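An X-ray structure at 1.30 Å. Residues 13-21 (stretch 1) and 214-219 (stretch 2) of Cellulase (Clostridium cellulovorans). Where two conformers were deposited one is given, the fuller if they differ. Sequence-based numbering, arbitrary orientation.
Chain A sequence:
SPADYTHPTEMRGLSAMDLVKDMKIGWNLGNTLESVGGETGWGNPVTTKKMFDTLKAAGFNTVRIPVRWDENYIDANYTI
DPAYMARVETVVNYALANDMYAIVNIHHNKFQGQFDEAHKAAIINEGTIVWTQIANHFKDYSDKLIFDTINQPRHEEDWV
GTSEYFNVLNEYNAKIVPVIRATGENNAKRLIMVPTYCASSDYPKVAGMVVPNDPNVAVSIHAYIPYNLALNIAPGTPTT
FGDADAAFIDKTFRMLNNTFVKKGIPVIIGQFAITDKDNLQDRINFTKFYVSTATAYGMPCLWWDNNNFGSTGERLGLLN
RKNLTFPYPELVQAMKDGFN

Stretch 1 (13-21) GLSAMDLVK
Stretch 2, residues 214-219: DPNVAV

Stretch 1 begins as loop at Gly13, whose positive phi (70/31) favours glycine, passes through extended Leu14 and Ser15 (psi 145 and 157), and becomes a helix at Ala16, phi/psi near -60/-40 through Lys21. Ser15 caps it: with chi1 p, its OG accepts from Asp18 N at 3.0 Å, while Leu19 N to Ser15 O (2.9 Å) and Val20 N to Ala16 O (2.9 Å) continue the helical pattern. Stretch 2, a loop that becomes a strand at Val217, lies against the face carrying Ala16 and Val20 and runs broadly the same way as the helix. No direct hydrogen bond joins the two; two waters bridge them, and direct packing buries 178 Å², both sides summed.

Asp214 (-148/132, chi1 t) stays out of reach but shapes the loop, its OD1 accepting from Asn216 N at 2.9 Å. Pro215 follows at -85/2, its ring C-gamma endo. Its carbonyl serves the helix start through a water, which donates to Pro215 O (2.7 Å) and accepts from Ala16 N (3.0 Å), an amide that has no earlier helical turn to bond.

Asn216 (-131/54) sets the register, Asn216 CA lying 4.9 Å from Ala16 CA. Its CB points sideways, yet chi1 t and chi2 21° bring the amide end nearer, so that OD1 lies 3.4 Å from Ala16 CB. A methyl suits so close an approach. OD1 is also 3.5 Å from Ala16 N, but the angle is too poor for a hydrogen bond; instead a second water donates to both Asn216 OD1 (2.8 Å) and Leu14 O (2.9 Å).

The CA-to-CB bond of Val217 (-127/158, chi1 m) points away; its O is 4.0 Å from Ala16 CB. Ala218 (-127/148) points toward the helix, as strand alternation leads one to expect, and its CB meets Val20 CG2 (chi1 t) at 4.2 Å, a buried apolar contact. Val219 (-84/133, chi1 t) carries the strand beyond reach.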

# COMPACT_ATOMS: atom_id res chain seq x y z
N GLY A 13 2.74 13.03 -17.48
CA GLY A 13 2.23 14.23 -16.84
C GLY A 13 0.76 14.17 -16.51
O GLY A 13 0.07 15.20 -16.54
N LEU A 14 0.24 12.99 -16.21
CA LEU A 14 -1.16 12.84 -15.84
C LEU A 14 -1.47 13.53 -14.52
O LEU A 14 -0.65 13.56 -13.60
CB LEU A 14 -1.49 11.36 -15.68
CG LEU A 14 -1.31 10.43 -16.88
CD1 LEU A 14 -1.79 9.02 -16.54
CD2 LEU A 14 -2.05 10.94 -18.12
N SER A 15 -2.67 14.09 -14.42
CA SER A 15 -3.18 14.51 -13.14
C SER A 15 -3.27 13.30 -12.21
O SER A 15 -3.35 12.14 -12.65
CB SER A 15 -4.57 15.10 -13.32
OG SER A 15 -5.46 14.08 -13.74
N ALA A 16 -3.26 13.56 -10.91
CA ALA A 16 -3.43 12.48 -9.95
C ALA A 16 -4.72 11.71 -10.22
O ALA A 16 -4.74 10.48 -10.12
CB ALA A 16 -3.44 13.01 -8.51
N MET A 17 -5.79 12.41 -10.57
CA MET A 17 -7.05 11.71 -10.85
C MET A 17 -6.89 10.76 -12.04
O MET A 17 -7.37 9.62 -11.98
CB MET A 17 -8.17 12.72 -11.10
CG MET A 17 -8.56 13.53 -9.86
SD MET A 17 -9.45 12.61 -8.58
CE MET A 17 -11.11 12.68 -9.24
N ASP A 18 -6.21 11.20 -13.11
CA ASP A 18 -6.04 10.32 -14.27
C ASP A 18 -5.10 9.15 -13.96
O ASP A 18 -5.31 8.03 -14.44
CB ASP A 18 -5.51 11.10 -15.47
CG ASP A 18 -6.60 11.75 -16.31
OD1 ASP A 18 -7.80 11.46 -16.12
OD2 ASP A 18 -6.22 12.54 -17.21
N LEU A 19 -4.05 9.40 -13.18
CA LEU A 19 -3.13 8.32 -12.83
C LEU A 19 -3.86 7.26 -12.02
O LEU A 19 -3.79 6.06 -12.33
CB LEU A 19 -1.93 8.91 -12.08
CG LEU A 19 -0.60 8.16 -11.90
CD1 LEU A 19 -0.78 6.84 -11.14
CD2 LEU A 19 0.12 8.00 -13.25
N VAL A 20 -4.58 7.69 -10.99
CA VAL A 20 -5.29 6.74 -10.14
C VAL A 20 -6.32 5.95 -10.95
O VAL A 20 -6.48 4.74 -10.75
CB VAL A 20 -5.89 7.44 -8.91
CG1 VAL A 20 -6.81 6.50 -8.13
CG2 VAL A 20 -4.75 7.93 -7.99
N LYS A 21 -7.01 6.62 -11.88
CA LYS A 21 -7.98 5.93 -12.72
C LYS A 21 -7.34 4.80 -13.51
O LYS A 21 -8.00 3.79 -13.80
CB LYS A 21 -8.62 6.95 -13.66
CG LYS A 21 -9.63 6.37 -14.65
CD LYS A 21 -10.45 7.47 -15.34
CE LYS A 21 -9.61 8.42 -16.21
NZ LYS A 21 -9.16 7.82 -17.50
N ASP A 214 -0.32 20.10 -2.18
CA ASP A 214 0.35 19.57 -3.37
C ASP A 214 -0.77 19.01 -4.23
O ASP A 214 -1.62 18.27 -3.70
CB ASP A 214 1.35 18.47 -3.00
CG ASP A 214 2.14 17.95 -4.20
OD1 ASP A 214 1.56 17.24 -5.06
OD2 ASP A 214 3.35 18.27 -4.28
N PRO A 215 -0.82 19.34 -5.52
CA PRO A 215 -1.98 18.95 -6.34
C PRO A 215 -1.90 17.55 -6.92
O PRO A 215 -2.81 17.18 -7.68
CB PRO A 215 -1.92 19.98 -7.47
CG PRO A 215 -0.43 20.20 -7.65
CD PRO A 215 0.09 20.25 -6.24
N ASN A 216 -0.86 16.79 -6.61
CA ASN A 216 -0.60 15.48 -7.22
C ASN A 216 -0.30 14.43 -6.17
O ASN A 216 0.71 13.74 -6.21
CB ASN A 216 0.51 15.63 -8.25
CG ASN A 216 0.70 14.40 -9.09
OD1 ASN A 216 -0.20 13.56 -9.22
ND2 ASN A 216 1.87 14.29 -9.70
N VAL A 217 -1.22 14.31 -5.21
CA VAL A 217 -1.15 13.29 -4.18
C VAL A 217 -2.46 12.51 -4.13
O VAL A 217 -3.52 12.98 -4.54
CB VAL A 217 -0.82 13.88 -2.78
CG1 VAL A 217 0.55 14.53 -2.76
CG2 VAL A 217 -1.87 14.90 -2.33
N ALA A 218 -2.36 11.31 -3.58
CA ALA A 218 -3.52 10.48 -3.30
C ALA A 218 -3.49 10.06 -1.84
O ALA A 218 -2.41 9.89 -1.27
CB ALA A 218 -3.52 9.21 -4.17
N VAL A 219 -4.66 9.88 -1.23
CA VAL A 219 -4.73 9.42 0.15
C VAL A 219 -4.63 7.90 0.17
O VAL A 219 -5.31 7.21 -0.61
CB VAL A 219 -6.00 9.93 0.84
CG1 VAL A 219 -6.12 9.34 2.25
CG2 VAL A 219 -6.00 11.45 0.90
O HOH W 1 0.02 11.87 -11.39
O HOH W 2 -2.98 16.42 -10.24